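Local coordinates for protein anophensin (Anopheles stephensi, PDB 6XMB) that inhibits activation of the host kallikrein-kinin system by preventing reciprocal activation of coagulation factor XII and prekallikrein, and weakly inhibits the alternative complement pathway, at the interface of chains A and B. Coordinates in Å, arbitrary orientation; residue numbers count along the deposited sequence, not the author numbering. Chains: chain A/B, Anophensin.

The interface of chains A and B. Residues chain A 5, 7-8; chain B 48-49, 51-53.
A:Arg5, just ahead of helix 6-49 of chain A, reaches across to the C-terminal end of helix 5-49 of chain B and the loop that follows it. Its guanidinium NH1 makes a weak, bent hydrogen bond to the backbone O of B:Leu51 (3.1 Å, 126° at the hydrogen). The carbonyl O of B:Met49, at the helix end, lies near the same NH1 at 3.3 Å, where its partial negative charge would probably favour the cation.

Apolar groups cover both faces of this guanidinium. CG of B:Arg53 sits over the centre of one face, 3.8 Å from A:Arg5 CZ, while the B:Met49 methyl CE lies nearer the rim of the other. The two arginines touch through this methylene, their guanidinium planes turned 81° apart. A bend at chi2 (-65°) brings the B:Met49 thioether SD to 3.6 Å from A:Val8 CG2; a further bend about CG-SD turns CE toward the guanidinium.

The A:His7 ring points into the bend of the chain B loop, with CB of A:Arg5 over one of its faces. Its CE1 comes to 3.3 Å from the B:Pro52 carbonyl O.

Two-fold symmetry repeats the contact with the chains exchanged, near the other end of the paired long helices; the structure alone does not establish whether this dimer forms in saliva. Next to CE1 in the ring, NE2 of A:His7 stands 3.6 Å from the carbonyl O of B:Ala48.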
loop_
_atom_site.group_PDB
_atom_site.type_symbol
_atom_site.label_atom_id
_atom_site.label_comp_id
_atom_site.label_asym_id
_atom_site.label_seq_id
_atom_site.Cartn_x
_atom_site.Cartn_y
_atom_site.Cartn_z
ATOM N N ARG A 5 10.392 -12.793 -30.068
ATOM C CA ARG A 5 9.090 -12.679 -30.687
ATOM C C ARG A 5 8.453 -11.361 -30.278
ATOM O O ARG A 5 8.585 -10.916 -29.135
ATOM C CB ARG A 5 8.201 -13.865 -30.296
ATOM C CG ARG A 5 8.731 -15.226 -30.762
ATOM C CD ARG A 5 8.325 -16.304 -29.770
ATOM N NE ARG A 5 9.110 -17.535 -29.858
ATOM C CZ ARG A 5 8.579 -18.760 -29.867
ATOM N NH1 ARG A 5 7.261 -18.922 -29.800
ATOM N NH2 ARG A 5 9.366 -19.826 -29.931
ATOM N N HIS A 7 5.367 -10.788 -29.814
ATOM C CA HIS A 7 4.345 -10.938 -28.800
ATOM C C HIS A 7 4.916 -11.182 -27.411
ATOM O O HIS A 7 4.245 -10.876 -26.419
ATOM C CB HIS A 7 3.368 -12.038 -29.191
ATOM C CG HIS A 7 3.986 -13.388 -29.377
ATOM N ND1 HIS A 7 3.795 -14.133 -30.521
ATOM C CD2 HIS A 7 4.746 -14.151 -28.554
ATOM C CE1 HIS A 7 4.422 -15.291 -30.400
ATOM N NE2 HIS A 7 5.008 -15.327 -29.216
ATOM N N VAL A 8 6.136 -11.696 -27.306
ATOM C CA VAL A 8 6.777 -11.734 -26.002
ATOM C C VAL A 8 7.020 -10.314 -25.490
ATOM O O VAL A 8 6.813 -10.021 -24.308
ATOM C CB VAL A 8 8.079 -12.544 -26.070
ATOM C CG1 VAL A 8 8.836 -12.416 -24.760
ATOM C CG2 VAL A 8 7.785 -14.003 -26.382
ATOM N N ALA B 48 3.270 -18.190 -23.549
ATOM C CA ALA B 48 3.557 -17.403 -24.738
ATOM C C ALA B 48 4.693 -17.996 -25.567
ATOM O O ALA B 48 4.651 -17.928 -26.799
ATOM C CB ALA B 48 3.892 -15.968 -24.346
ATOM N N MET B 49 5.707 -18.578 -24.923
ATOM C CA MET B 49 6.824 -19.131 -25.672
ATOM C C MET B 49 6.452 -20.430 -26.379
ATOM O O MET B 49 7.228 -20.917 -27.210
ATOM C CB MET B 49 8.031 -19.354 -24.749
ATOM C CG MET B 49 8.689 -18.073 -24.211
ATOM S SD MET B 49 9.455 -17.019 -25.478
ATOM C CE MET B 49 10.423 -18.198 -26.420
ATOM N N LEU B 51 3.530 -20.527 -28.084
ATOM C CA LEU B 51 2.663 -20.119 -29.172
ATOM C C LEU B 51 3.404 -20.249 -30.494
ATOM O O LEU B 51 4.621 -20.438 -30.525
ATOM C CB LEU B 51 2.193 -18.690 -28.941
ATOM C CG LEU B 51 1.353 -18.525 -27.669
ATOM C CD1 LEU B 51 1.088 -17.074 -27.389
ATOM C CD2 LEU B 51 0.060 -19.262 -27.824
ATOM N N PRO B 52 2.686 -20.202 -31.614
ATOM C CA PRO B 52 3.379 -20.073 -32.899
ATOM C C PRO B 52 4.022 -18.701 -32.989
ATOM O O PRO B 52 3.483 -17.716 -32.484
ATOM C CB PRO B 52 2.259 -20.252 -33.935
ATOM C CG PRO B 52 1.172 -20.988 -33.199
ATOM C CD PRO B 52 1.243 -20.453 -31.798
ATOM N N ARG B 53 5.188 -18.654 -33.633
ATOM C CA ARG B 53 5.998 -17.439 -33.670
ATOM C C ARG B 53 5.252 -16.253 -34.269
ATOM O O ARG B 53 5.516 -15.108 -33.885
ATOM C CB ARG B 53 7.287 -17.713 -34.458
ATOM C CG ARG B 53 8.491 -18.048 -33.581
ATOM C CD ARG B 53 9.445 -19.015 -34.269
ATOM N NE ARG B 53 9.674 -18.662 -35.665
ATOM C CZ ARG B 53 9.600 -19.523 -36.674
ATOM N NH1 ARG B 53 9.329 -20.805 -36.440
ATOM N NH2 ARG B 53 9.818 -19.107 -37.920
#